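Local coordinates for uncharacterized protein (Chaetomium thermophilum, PDB 3LPZ), which probably acts in the Get pathway as the alpha-solenoid protein Get4, binding Get5 and taking part in the biogenesis of tail-anchored membrane proteins, at residues A17-R22 and A59-T64; E29-A34 and L66-G71; N10-I15 and A43-Q48. All blocks are in the same frame, centred on the assembly; numbering follows the deposited sequence. Where two conformers were deposited one is given.

Contact 1: residues A17-R22 and A59-T64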
ATOM      1  N   ALA A  17      34.487   7.678 -10.504  1.00 28.85           N
ATOM      2  CA  ALA A  17      34.671   7.382 -11.922  1.00 29.89           C
ATOM      3  C   ALA A  17      35.586   6.163 -12.091  1.00 30.50           C
ATOM      4  O   ALA A  17      35.324   5.285 -12.930  1.00 30.47           O
ATOM      5  CB  ALA A  17      35.228   8.626 -12.685  1.00 29.88           C
ATOM      6  N   ARG A  18      36.641   6.117 -11.280  0.50 31.02           N
ATOM      7  CA  ARG A  18      37.585   4.999 -11.267  0.50 32.12           C
ATOM      8  C   ARG A  18      36.881   3.680 -10.933  0.50 31.32           C
ATOM      9  O   ARG A  18      37.016   2.699 -11.663  0.50 31.11           O
ATOM     10  CB  ARG A  18      38.730   5.283 -10.283  0.50 33.25           C
ATOM     11  CG  ARG A  18      39.995   4.469 -10.525  0.50 37.05           C
ATOM     12  CD  ARG A  18      41.224   5.100  -9.857  0.50 43.23           C
ATOM     13  NE  ARG A  18      41.159   5.076  -8.395  0.50 47.61           N
ATOM     14  CZ  ARG A  18      41.117   6.156  -7.616  0.50 50.14           C
ATOM     15  NH1 ARG A  18      41.139   7.370  -8.148  0.50 50.09           N
ATOM     16  NH2 ARG A  18      41.057   6.019  -6.299  0.50 49.82           N
ATOM     17  N   LEU A  19      36.117   3.673  -9.843  1.00 30.65           N
ATOM     18  CA  LEU A  19      35.315   2.502  -9.454  1.00 30.00           C
ATOM     19  C   LEU A  19      34.295   2.123 -10.529  1.00 29.95           C
ATOM     20  O   LEU A  19      34.186   0.956 -10.868  1.00 29.60           O
ATOM     21  CB  LEU A  19      34.631   2.710  -8.086  1.00 28.50           C
ATOM     22  CG  LEU A  19      35.597   2.841  -6.903  1.00 27.58           C
ATOM     23  CD1 LEU A  19      34.878   3.386  -5.681  1.00 24.40           C
ATOM     24  CD2 LEU A  19      36.297   1.492  -6.584  1.00 27.04           C
ATOM     25  N   GLN A  20      33.570   3.103 -11.075  1.00 30.67           N
ATOM     26  CA  GLN A  20      32.578   2.824 -12.149  1.00 31.88           C
ATOM     27  C   GLN A  20      33.180   2.194 -13.411  1.00 33.44           C
ATOM     28  O   GLN A  20      32.612   1.232 -13.977  1.00 33.26           O
ATOM     29  CB  GLN A  20      31.788   4.076 -12.516  1.00 31.29           C
ATOM     30  CG  GLN A  20      30.778   4.442 -11.444  1.00 30.67           C
ATOM     31  CD  GLN A  20      30.097   5.758 -11.726  1.00 31.54           C
ATOM     32  OE1 GLN A  20      30.728   6.705 -12.170  1.00 31.69           O
ATOM     33  NE2 GLN A  20      28.800   5.818 -11.478  1.00 31.16           N
ATOM     34  N   ARG A  21      34.324   2.732 -13.841  1.00 34.37           N
ATOM     35  CA  ARG A  21      35.010   2.189 -15.012  0.50 35.19           C
ATOM     36  C   ARG A  21      35.486   0.758 -14.767  1.00 34.99           C
ATOM     37  O   ARG A  21      35.268  -0.104 -15.611  1.00 35.18           O
ATOM     38  CB  ARG A  21      36.158   3.092 -15.484  0.50 35.95           C
ATOM     39  CG  ARG A  21      36.905   2.544 -16.706  0.50 38.69           C
ATOM     40  CD  ARG A  21      37.197   3.630 -17.741  0.50 44.09           C
ATOM     41  NE  ARG A  21      35.980   4.300 -18.206  0.50 47.79           N
ATOM     42  CZ  ARG A  21      35.924   5.100 -19.267  0.50 49.42           C
ATOM     43  NH1 ARG A  21      37.014   5.332 -19.981  0.50 49.44           N
ATOM     44  NH2 ARG A  21      34.774   5.669 -19.614  0.50 49.86           N
ATOM     45  N   ARG A  22      36.099   0.483 -13.612  1.00 34.00           N
ATOM     46  CA  ARG A  22      36.466  -0.902 -13.289  1.00 33.38           C
ATOM     47  C   ARG A  22      35.281  -1.852 -13.377  1.00 32.64           C
ATOM     48  O   ARG A  22      35.407  -2.974 -13.897  1.00 32.46           O
ATOM     49  CB  ARG A  22      37.102  -1.006 -11.904  1.00 33.51           C
ATOM     50  CG  ARG A  22      38.510  -0.464 -11.857  1.00 35.44           C
ATOM     51  CD  ARG A  22      39.028  -0.420 -10.446  1.00 37.10           C
ATOM     52  NE  ARG A  22      39.044  -1.733  -9.809  1.00 38.62           N
ATOM     53  CZ  ARG A  22      39.262  -1.914  -8.510  1.00 39.42           C
ATOM     54  NH1 ARG A  22      39.468  -0.858  -7.729  1.00 40.76           N
ATOM     55  NH2 ARG A  22      39.280  -3.136  -7.991  1.00 39.27           N
ATOM     56  N   ALA A  59      25.741   5.400  -3.554  1.00 19.48           N
ATOM     57  CA  ALA A  59      24.632   5.519  -4.518  1.00 20.56           C
ATOM     58  C   ALA A  59      25.122   5.376  -5.966  1.00 20.92           C
ATOM     59  O   ALA A  59      24.502   4.679  -6.747  1.00 20.21           O
ATOM     60  CB  ALA A  59      23.832   6.870  -4.324  1.00 20.68           C
ATOM     61  N   SER A  60      26.226   6.037  -6.324  1.00 20.75           N
ATOM     62  CA  SER A  60      26.688   5.980  -7.717  1.00 21.43           C
ATOM     63  C   SER A  60      27.158   4.575  -8.071  1.00 20.98           C
ATOM     64  O   SER A  60      26.791   4.044  -9.119  1.00 21.71           O
ATOM     65  CB  SER A  60      27.847   6.958  -7.970  1.00 22.11           C
ATOM     66  OG  SER A  60      27.486   8.262  -7.586  1.00 25.23           O
ATOM     67  N   VAL A  61      27.944   3.960  -7.193  1.00 20.00           N
ATOM     68  CA  VAL A  61      28.528   2.653  -7.486  1.00 19.87           C
ATOM     69  C   VAL A  61      27.481   1.524  -7.403  1.00 20.17           C
ATOM     70  O   VAL A  61      27.524   0.561  -8.189  1.00 19.82           O
ATOM     71  CB  VAL A  61      29.762   2.333  -6.587  1.00 19.68           C
ATOM     72  CG1 VAL A  61      30.259   0.878  -6.818  1.00 19.73           C
ATOM     73  CG2 VAL A  61      30.926   3.370  -6.813  1.00 20.76           C
ATOM     74  N   SER A  62      26.555   1.638  -6.450  1.00 19.69           N
ATOM     75  CA  SER A  62      25.433   0.709  -6.371  1.00 20.56           C
ATOM     76  C   SER A  62      24.662   0.681  -7.689  1.00 20.76           C
ATOM     77  O   SER A  62      24.372  -0.400  -8.225  1.00 21.05           O
ATOM     78  CB  SER A  62      24.448   1.092  -5.259  1.00 20.69           C
ATOM     79  OG  SER A  62      23.289   0.276  -5.402  1.00 24.59           O
ATOM     80  N   GLN A  63      24.320   1.864  -8.193  1.00 19.93           N
ATOM     81  CA  GLN A  63      23.584   1.957  -9.452  1.00 21.39           C
ATOM     82  C   GLN A  63      24.395   1.383 -10.627  1.00 21.96           C
ATOM     83  O   GLN A  63      23.837   0.656 -11.490  1.00 21.94           O
ATOM     84  CB  GLN A  63      23.104   3.389  -9.716  1.00 21.00           C
ATOM     85  CG  GLN A  63      22.127   3.847  -8.620  1.00 22.25           C
ATOM     86  CD  GLN A  63      21.686   5.282  -8.744  1.00 25.53           C
ATOM     87  OE1 GLN A  63      21.985   5.932  -9.732  1.00 29.79           O
ATOM     88  NE2 GLN A  63      20.963   5.787  -7.734  1.00 23.75           N
ATOM     89  N   THR A  64      25.696   1.672 -10.664  1.00 22.13           N
ATOM     90  CA  THR A  64      26.535   1.078 -11.724  1.00 22.53           C
ATOM     91  C   THR A  64      26.547  -0.452 -11.690  1.00 22.75           C
ATOM     92  O   THR A  64      26.469  -1.122 -12.747  1.00 22.56           O
ATOM     93  CB  THR A  64      27.985   1.609 -11.697  1.00 22.18           C
ATOM     94  OG1 THR A  64      27.963   3.025 -11.878  1.00 22.42           O
ATOM     95  CG2 THR A  64      28.810   0.979 -12.831  1.00 22.11           C
TER
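L19 meets V61 where helix 11-25 runs alongside helix 51-67. The two short segments point almost the same way, with 10° between them and their axes 9.7 Å apart. This is the parallel relation of alternate helices in an alpha-solenoid, the intervening helix 28-47 running the other way. The leucine touches with its base and one branch: L19 CB lies 4.0 Å from V61 CG2, and L19 CD1 leans on the same methyl group. Both residues also pack on T38 of helix 28-47, so three helices share this small apolar patch.

One residue on, Q20 changes the chemistry. Its CG stands anti to the carbonyl carbon (chi1 -73°), and from there the extended chain carries the amide to the other helix, crossing T64 at about a right angle. Q20 CG passes 3.2 Å from T64 OG1, and Q20 NE2 donates to T64 OG1 at 2.9 Å. The bond is bent, 133° at the hydrogen, with the hydroxyl tilted from the amide plane. The same amide nitrogen lies 3.8 Å from S60 CB, while the serine hydroxyl bonds to D56 O one turn back.

T64 OG1 in turn donates to S60 O at 3.2 Å, reaching that carbonyl from the face opposite the one used by T64 N. With its proton directed there, the threonine hydroxyl is left to accept from the glutamine, consistent with NE2 rather than OE1 facing it. A buried apolar contact is thus flanked, on a partly exposed side, by a directional relay from amide to hydroxyl to helix carbonyl.

Contact 2: residues E29-A34 and L66-G71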
ATOM      1  N   GLU A  29      34.362 -11.298 -11.096  1.00 33.49           N
ATOM      2  CA  GLU A  29      35.343 -11.247 -10.017  0.50 33.68           C
ATOM      3  C   GLU A  29      35.929  -9.836  -9.795  1.00 33.16           C
ATOM      4  O   GLU A  29      36.038  -9.393  -8.634  1.00 32.48           O
ATOM      5  CB  GLU A  29      36.409 -12.344 -10.176  0.50 34.36           C
ATOM      6  CG  GLU A  29      35.807 -13.761 -10.038  0.50 36.43           C
ATOM      7  CD  GLU A  29      36.835 -14.869  -9.887  0.50 38.56           C
ATOM      8  OE1 GLU A  29      37.978 -14.713 -10.370  0.50 39.27           O
ATOM      9  OE2 GLU A  29      36.486 -15.912  -9.287  0.50 38.61           O
ATOM     10  N   GLU A  30      36.276  -9.124 -10.878  1.00 32.07           N
ATOM     11  CA  GLU A  30      36.759  -7.745 -10.764  0.50 31.81           C
ATOM     12  C   GLU A  30      35.670  -6.790 -10.255  1.00 30.67           C
ATOM     13  O   GLU A  30      35.969  -5.855  -9.522  1.00 30.21           O
ATOM     14  CB  GLU A  30      37.332  -7.244 -12.098  0.50 32.16           C
ATOM     15  CG  GLU A  30      38.860  -7.215 -12.172  0.50 35.38           C
ATOM     16  CD  GLU A  30      39.541  -8.137 -11.171  0.50 38.44           C
ATOM     17  OE1 GLU A  30      39.555  -9.371 -11.400  0.50 39.27           O
ATOM     18  OE2 GLU A  30      40.084  -7.623 -10.160  0.50 39.59           O
ATOM     19  N   GLN A  31      34.428  -7.036 -10.660  1.00 29.27           N
ATOM     20  CA  GLN A  31      33.280  -6.222 -10.224  1.00 28.80           C
ATOM     21  C   GLN A  31      33.040  -6.378  -8.728  1.00 28.11           C
ATOM     22  O   GLN A  31      32.794  -5.396  -8.022  1.00 27.68           O
ATOM     23  CB  GLN A  31      32.021  -6.598 -11.007  1.00 28.55           C
ATOM     24  CG  GLN A  31      32.091  -6.179 -12.489  1.00 29.13           C
ATOM     25  CD  GLN A  31      30.942  -6.724 -13.309  1.00 29.96           C
ATOM     26  OE1 GLN A  31      30.541  -7.876 -13.135  1.00 31.09           O
ATOM     27  NE2 GLN A  31      30.417  -5.910 -14.227  1.00 27.94           N
ATOM     28  N   TYR A  32      33.134  -7.617  -8.251  1.00 27.86           N
ATOM     29  CA  TYR A  32      33.057  -7.909  -6.822  1.00 27.51           C
ATOM     30  C   TYR A  32      34.172  -7.206  -6.032  1.00 27.08           C
ATOM     31  O   TYR A  32      33.903  -6.624  -4.982  1.00 26.74           O
ATOM     32  CB  TYR A  32      33.051  -9.429  -6.571  1.00 27.44           C
ATOM     33  CG  TYR A  32      33.122  -9.834  -5.093  1.00 28.71           C
ATOM     34  CD1 TYR A  32      31.979  -9.776  -4.282  1.00 29.52           C
ATOM     35  CD2 TYR A  32      34.322 -10.296  -4.518  1.00 29.10           C
ATOM     36  CE1 TYR A  32      32.027 -10.142  -2.927  1.00 29.40           C
ATOM     37  CE2 TYR A  32      34.378 -10.680  -3.170  1.00 31.05           C
ATOM     38  CZ  TYR A  32      33.222 -10.591  -2.388  1.00 30.97           C
ATOM     39  OH  TYR A  32      33.233 -10.953  -1.062  1.00 33.09           O
ATOM     40  N   GLU A  33      35.408  -7.245  -6.533  1.00 26.67           N
ATOM     41  CA  GLU A  33      36.529  -6.557  -5.863  1.00 26.98           C
ATOM     42  C   GLU A  33      36.307  -5.039  -5.790  1.00 25.69           C
ATOM     43  O   GLU A  33      36.589  -4.407  -4.766  1.00 25.02           O
ATOM     44  CB  GLU A  33      37.870  -6.868  -6.543  1.00 28.09           C
ATOM     45  CG  GLU A  33      38.339  -8.309  -6.371  1.00 34.54           C
ATOM     46  CD  GLU A  33      38.798  -8.634  -4.939  1.00 42.24           C
ATOM     47  OE1 GLU A  33      38.933  -7.703  -4.101  1.00 46.16           O
ATOM     48  OE2 GLU A  33      39.029  -9.831  -4.647  1.00 46.94           O
ATOM     49  N   ALA A  34      35.811  -4.460  -6.881  1.00 24.39           N
ATOM     50  CA  ALA A  34      35.499  -3.043  -6.898  1.00 23.57           C
ATOM     51  C   ALA A  34      34.405  -2.698  -5.885  1.00 22.72           C
ATOM     52  O   ALA A  34      34.468  -1.644  -5.234  1.00 23.06           O
ATOM     53  CB  ALA A  34      35.099  -2.599  -8.295  1.00 23.70           C
ATOM     54  N   LEU A  66      24.246  -2.410 -10.342  1.00 23.77           N
ATOM     55  CA  LEU A  66      22.898  -2.839 -10.745  1.00 25.44           C
ATOM     56  C   LEU A  66      22.688  -2.770 -12.264  1.00 26.58           C
ATOM     57  O   LEU A  66      22.080  -3.669 -12.828  1.00 26.88           O
ATOM     58  CB  LEU A  66      21.788  -2.065  -9.989  1.00 23.86           C
ATOM     59  CG  LEU A  66      21.750  -2.310  -8.472  1.00 24.48           C
ATOM     60  CD1 LEU A  66      20.856  -1.268  -7.725  1.00 24.15           C
ATOM     61  CD2 LEU A  66      21.273  -3.734  -8.179  1.00 23.73           C
ATOM     62  N   ARG A  67      23.179  -1.712 -12.907  1.00 28.62           N
ATOM     63  CA  ARG A  67      23.122  -1.597 -14.384  1.00 31.25           C
ATOM     64  C   ARG A  67      23.975  -2.646 -15.084  1.00 32.05           C
ATOM     65  O   ARG A  67      23.682  -3.010 -16.207  1.00 32.87           O
ATOM     66  CB  ARG A  67      23.617  -0.237 -14.869  1.00 31.52           C
ATOM     67  CG  ARG A  67      22.611   0.850 -14.761  1.00 34.38           C
ATOM     68  CD  ARG A  67      23.142   2.147 -15.325  1.00 38.35           C
ATOM     69  NE  ARG A  67      22.397   3.255 -14.739  1.00 42.16           N
ATOM     70  CZ  ARG A  67      21.219   3.705 -15.183  1.00 44.30           C
ATOM     71  NH1 ARG A  67      20.625   3.167 -16.246  1.00 45.28           N
ATOM     72  NH2 ARG A  67      20.628   4.711 -14.562  1.00 45.64           N
ATOM     73  N   SER A  68      25.041  -3.105 -14.438  1.00 32.70           N
ATOM     74  CA  SER A  68      25.927  -4.098 -15.040  1.00 33.74           C
ATOM     75  C   SER A  68      25.520  -5.519 -14.698  1.00 34.41           C
ATOM     76  O   SER A  68      26.344  -6.413 -14.750  1.00 35.42           O
ATOM     77  CB  SER A  68      27.367  -3.893 -14.577  1.00 33.53           C
ATOM     78  OG  SER A  68      27.818  -2.577 -14.832  1.00 34.59           O
ATOM     79  N   GLY A  69      24.275  -5.722 -14.294  1.00 34.93           N
ATOM     80  CA  GLY A  69      23.789  -7.059 -13.942  1.00 35.11           C
ATOM     81  C   GLY A  69      24.362  -7.714 -12.687  1.00 35.00           C
ATOM     82  O   GLY A  69      24.209  -8.921 -12.514  1.00 36.44           O
ATOM     83  N   GLN A  70      25.015  -6.950 -11.810  1.00 32.96           N
ATOM     84  CA  GLN A  70      25.518  -7.502 -10.548  1.00 31.67           C
ATOM     85  C   GLN A  70      24.546  -7.164  -9.406  1.00 30.57           C
ATOM     86  O   GLN A  70      24.804  -6.280  -8.591  1.00 29.58           O
ATOM     87  CB  GLN A  70      26.916  -6.968 -10.243  1.00 31.83           C
ATOM     88  CG  GLN A  70      27.957  -7.321 -11.310  1.00 33.99           C
ATOM     89  CD  GLN A  70      27.923  -8.780 -11.698  1.00 37.46           C
ATOM     90  OE1 GLN A  70      28.277  -9.652 -10.913  1.00 39.94           O
ATOM     91  NE2 GLN A  70      27.472  -9.055 -12.917  1.00 40.51           N
ATOM     92  N   GLY A  71      23.416  -7.865  -9.397  1.00 29.40           N
ATOM     93  CA  GLY A  71      22.291  -7.543  -8.526  1.00 28.52           C
ATOM     94  C   GLY A  71      22.614  -7.771  -7.071  1.00 27.76           C
ATOM     95  O   GLY A  71      22.192  -6.993  -6.213  1.00 27.34           O
TER
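Q31 and Q70 cross at about a right angle, their amide planes turned 34° from each other. The Q31 chain runs out extended from helix 28-47, its CG anti to the carbonyl carbon (chi1 -69°), a course that carries the amide to the turn after helix 51-67. Q70 instead folds back at its second torsion, which turns a face of its amide, with CG beside it, to the incoming oxygen. Q31 OE1 comes to rest 3.1 Å from Q70 CD and 3.2 Å from Q70 CG. Although Q70 NE2 is 3.3 Å from Q31 OE1, the angle is too poor for a hydrogen bond. Q31 OE1 thus sits over the face of the Q70 amide, where the partial positive charge of the amide carbon probably makes the closeness tolerable.

The turn that presents Q70 is a Schellman motif closing helix 51-67. G69, with positive phi, is its C-prime residue: G69 N bonds weakly to L66 O, and Q70 N returns to the carbonyl just before L66. Q70 then occupies the N-cap position of helix 71-88, so the contact sits on a tight link between successive helices of the alpha-solenoid.

Each amide has a further bond. Q70 NE2 donates to S68 O, a weak but nearly straight bond of 3.4 Å. Q31 NE2 gives its hydrogen bond to I23 O of helix 11-25, which fixes the amide's rotation and turns OE1 to the other glutamine. Beside it S68 adds a simple packing contact, S68 CB lying 3.7 Å from Q31 NE2, while the serine hydroxyl is engaged by T64 O.

Contact 3: residues N10-I15 and A43-Q48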
ATOM      1  N   ASN A  10      36.349  17.311  -6.046  1.00 45.16           N
ATOM      2  CA  ASN A  10      36.897  16.727  -7.306  1.00 44.56           C
ATOM      3  C   ASN A  10      37.501  15.366  -7.042  1.00 42.88           C
ATOM      4  O   ASN A  10      37.488  14.487  -7.920  1.00 42.90           O
ATOM      5  CB  ASN A  10      37.954  17.638  -7.928  1.00 45.71           C
ATOM      6  CG  ASN A  10      37.878  17.661  -9.451  1.00 49.17           C
ATOM      7  OD1 ASN A  10      38.801  17.207 -10.148  1.00 53.19           O
ATOM      8  ND2 ASN A  10      36.766  18.176  -9.980  1.00 51.78           N
ATOM      9  N   LYS A  11      38.050  15.196  -5.845  1.00 40.98           N
ATOM     10  CA  LYS A  11      38.629  13.918  -5.468  1.00 40.30           C
ATOM     11  C   LYS A  11      37.563  12.799  -5.449  1.00 39.10           C
ATOM     12  O   LYS A  11      37.814  11.705  -5.971  1.00 38.75           O
ATOM     13  CB  LYS A  11      39.350  14.003  -4.118  1.00 40.73           C
ATOM     14  CG  LYS A  11      40.203  12.765  -3.827  1.00 42.64           C
ATOM     15  CD  LYS A  11      40.658  12.679  -2.360  1.00 46.50           C
ATOM     16  CE  LYS A  11      41.284  11.312  -2.089  1.00 48.32           C
ATOM     17  NZ  LYS A  11      41.806  11.161  -0.699  1.00 51.57           N
ATOM     18  N   ILE A  12      36.393  13.086  -4.857  1.00 38.19           N
ATOM     19  CA  ILE A  12      35.314  12.093  -4.714  1.00 37.20           C
ATOM     20  C   ILE A  12      34.871  11.632  -6.101  1.00 36.74           C
ATOM     21  O   ILE A  12      34.717  10.435  -6.352  1.00 35.47           O
ATOM     22  CB  ILE A  12      34.063  12.651  -3.952  1.00 37.44           C
ATOM     23  CG1 ILE A  12      34.430  13.364  -2.649  1.00 37.27           C
ATOM     24  CG2 ILE A  12      33.031  11.536  -3.700  1.00 35.84           C
ATOM     25  CD1 ILE A  12      35.013  12.484  -1.609  1.00 38.96           C
ATOM     26  N   GLU A  13      34.690  12.602  -6.996  1.00 36.77           N
ATOM     27  CA  GLU A  13      34.248  12.341  -8.360  1.00 37.20           C
ATOM     28  C   GLU A  13      35.229  11.440  -9.127  1.00 36.27           C
ATOM     29  O   GLU A  13      34.811  10.537  -9.853  1.00 35.87           O
ATOM     30  CB  GLU A  13      33.989  13.661  -9.098  1.00 38.14           C
ATOM     31  CG  GLU A  13      33.137  14.619  -8.278  1.00 42.40           C
ATOM     32  CD  GLU A  13      32.426  15.670  -9.103  1.00 48.31           C
ATOM     33  OE1 GLU A  13      33.053  16.225 -10.036  1.00 51.26           O
ATOM     34  OE2 GLU A  13      31.236  15.950  -8.803  1.00 50.97           O
ATOM     35  N   ARG A  14      36.528  11.661  -8.936  1.00 35.51           N
ATOM     36  CA  ARG A  14      37.536  10.762  -9.519  1.00 34.91           C
ATOM     37  C   ARG A  14      37.552   9.354  -8.889  1.00 33.06           C
ATOM     38  O   ARG A  14      37.750   8.365  -9.586  1.00 32.99           O
ATOM     39  CB  ARG A  14      38.933  11.383  -9.456  1.00 35.65           C
ATOM     40  CG  ARG A  14      39.092  12.643 -10.315  1.00 39.46           C
ATOM     41  CD  ARG A  14      40.572  12.988 -10.578  1.00 45.45           C
ATOM     42  NE  ARG A  14      41.339  13.147  -9.343  1.00 48.98           N
ATOM     43  CZ  ARG A  14      41.368  14.255  -8.605  1.00 50.70           C
ATOM     44  NH1 ARG A  14      40.657  15.323  -8.970  1.00 51.09           N
ATOM     45  NH2 ARG A  14      42.107  14.285  -7.494  1.00 51.16           N
ATOM     46  N   ILE A  15      37.360   9.258  -7.580  1.00 31.16           N
ATOM     47  CA  ILE A  15      37.290   7.930  -6.939  1.00 30.40           C
ATOM     48  C   ILE A  15      36.114   7.143  -7.523  1.00 29.09           C
ATOM     49  O   ILE A  15      36.267   6.001  -7.964  1.00 28.03           O
ATOM     50  CB  ILE A  15      37.219   8.020  -5.390  1.00 31.02           C
ATOM     51  CG1 ILE A  15      38.593   8.386  -4.848  1.00 31.54           C
ATOM     52  CG2 ILE A  15      36.716   6.669  -4.757  1.00 30.40           C
ATOM     53  CD1 ILE A  15      38.542   9.098  -3.543  1.00 34.73           C
ATOM     54  N   ALA A  43      33.313   3.518   4.021  1.00 23.66           N
ATOM     55  CA  ALA A  43      33.455   3.394   5.484  1.00 24.31           C
ATOM     56  C   ALA A  43      34.476   4.406   6.033  1.00 25.65           C
ATOM     57  O   ALA A  43      34.247   5.014   7.084  1.00 26.30           O
ATOM     58  CB  ALA A  43      33.809   1.951   5.906  1.00 24.24           C
ATOM     59  N   ARG A  44      35.587   4.612   5.334  1.00 26.45           N
ATOM     60  CA  ARG A  44      36.516   5.678   5.766  1.00 28.24           C
ATOM     61  C   ARG A  44      35.881   7.075   5.812  1.00 27.56           C
ATOM     62  O   ARG A  44      36.060   7.790   6.801  1.00 27.61           O
ATOM     63  CB  ARG A  44      37.748   5.722   4.899  1.00 29.44           C
ATOM     64  CG  ARG A  44      38.718   4.583   5.196  1.00 35.16           C
ATOM     65  CD  ARG A  44      39.649   4.388   4.007  1.00 42.58           C
ATOM     66  NE  ARG A  44      40.588   3.292   4.223  1.00 48.97           N
ATOM     67  CZ  ARG A  44      41.337   2.755   3.264  1.00 52.63           C
ATOM     68  NH1 ARG A  44      41.244   3.197   2.003  1.00 53.86           N
ATOM     69  NH2 ARG A  44      42.165   1.758   3.560  1.00 54.16           N
ATOM     70  N   TYR A  45      35.146   7.470   4.762  1.00 26.79           N
ATOM     71  CA  TYR A  45      34.451   8.773   4.794  1.00 26.48           C
ATOM     72  C   TYR A  45      33.425   8.843   5.915  1.00 26.05           C
ATOM     73  O   TYR A  45      33.325   9.860   6.616  1.00 26.02           O
ATOM     74  CB  TYR A  45      33.799   9.131   3.440  1.00 26.62           C
ATOM     75  CG  TYR A  45      34.820   9.633   2.445  1.00 28.57           C
ATOM     76  CD1 TYR A  45      35.480  10.854   2.650  1.00 29.49           C
ATOM     77  CD2 TYR A  45      35.148   8.879   1.311  1.00 28.45           C
ATOM     78  CE1 TYR A  45      36.432  11.317   1.732  1.00 31.76           C
ATOM     79  CE2 TYR A  45      36.097   9.320   0.403  1.00 30.16           C
ATOM     80  CZ  TYR A  45      36.739  10.533   0.624  1.00 32.37           C
ATOM     81  OH  TYR A  45      37.665  10.977  -0.285  1.00 35.11           O
ATOM     82  N   SER A  46      32.672   7.758   6.079  1.00 25.58           N
ATOM     83  CA  SER A  46      31.686   7.651   7.153  1.00 26.10           C
ATOM     84  C   SER A  46      32.309   7.826   8.533  1.00 25.33           C
ATOM     85  O   SER A  46      31.770   8.556   9.345  1.00 25.40           O
ATOM     86  CB  SER A  46      30.973   6.296   7.109  1.00 25.53           C
ATOM     87  OG  SER A  46      30.045   6.330   6.077  1.00 28.54           O
ATOM     88  N   LYS A  47      33.415   7.132   8.788  1.00 25.46           N
ATOM     89  CA  LYS A  47      34.115   7.191  10.093  1.00 26.54           C
ATOM     90  C   LYS A  47      34.498   8.618  10.452  1.00 26.45           C
ATOM     91  O   LYS A  47      34.429   9.005  11.613  1.00 27.45           O
ATOM     92  CB  LYS A  47      35.409   6.344  10.081  1.00 27.10           C
ATOM     93  CG  LYS A  47      35.239   4.881  10.327  1.00 30.96           C
ATOM     94  CD  LYS A  47      36.647   4.195  10.510  1.00 36.38           C
ATOM     95  CE  LYS A  47      36.525   2.703  10.841  1.00 39.00           C
ATOM     96  NZ  LYS A  47      37.874   1.989  10.907  1.00 41.06           N
ATOM     97  N   GLN A  48      34.901   9.403   9.458  1.00 26.57           N
ATOM     98  CA  GLN A  48      35.241  10.786   9.705  1.00 27.97           C
ATOM     99  C   GLN A  48      34.063  11.774   9.632  1.00 27.50           C
ATOM    100  O   GLN A  48      34.276  12.966   9.700  1.00 28.29           O
ATOM    101  CB  GLN A  48      36.452  11.251   8.881  1.00 29.53           C
ATOM    102  CG  GLN A  48      36.401  11.064   7.392  1.00 33.01           C
ATOM    103  CD  GLN A  48      37.780  11.257   6.755  1.00 35.86           C
ATOM    104  OE1 GLN A  48      38.352  10.328   6.187  1.00 38.18           O
ATOM    105  NE2 GLN A  48      38.321  12.463   6.867  1.00 35.60           N
TER
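Y45 reaches I12 across the open end of an antiparallel helical hairpin at the N-terminal end of the alpha-solenoid, formed by helices 11-25 and 28-47. The short segments stand at 154° and their axes are 14.1 Å apart, a gap spanned chiefly by the tyrosine.

Apolar packing joins I12 to the ring. I12 and Y45 advance from opposite directions, and I12 CD1 meets the ring obliquely, 3.4 Å from Y45 CZ, a tight fit. A bend at the second torsion of I12 (chi2 -66°) helps to place that methyl there. The tyrosine also rests on A53 and I57 of helix 51-67, so a third helix supports it. An alanine in place of Y45 would probably leave a gap between the helices and I12 CD1 without its aromatic partner.

The remaining contacts set aliphatic atoms round the phenol oxygen. Deeper in the hairpin, I15 CD1 lies 3.9 Å from Y45 OH. The K11 chain, fully extended, passes near the same oxygen with its aliphatic part, K11 CD being 4.0 Å from Y45 OH. Three side chains thus converge on one hydroxyl, and the nearest of their atoms is I12 CD1, 3.3 Å from Y45 OH.

How the contacts relate
The three contacts join the first three helices at the N-terminal end of the alpha-solenoid, their centres over 30 Å from that of the chain. Contact 3 ties helix 11-25 to 28-47, contact 1 ties 11-25 to 51-67, and contact 2 ties 28-47 to the turn after 51-67. First and second segments alike come in the order contact 3, 1, 2, so every pair of contacts crosses along the chain. The centres of contacts 1 and 2 lie about 9 Å apart; that of contact 3 is about 13 Å from the first and about 20 Å from the second. Helices close in sequence are thus held together from the 11-25/28-47 turn toward the hairpin's open end, consistent with a solenoid.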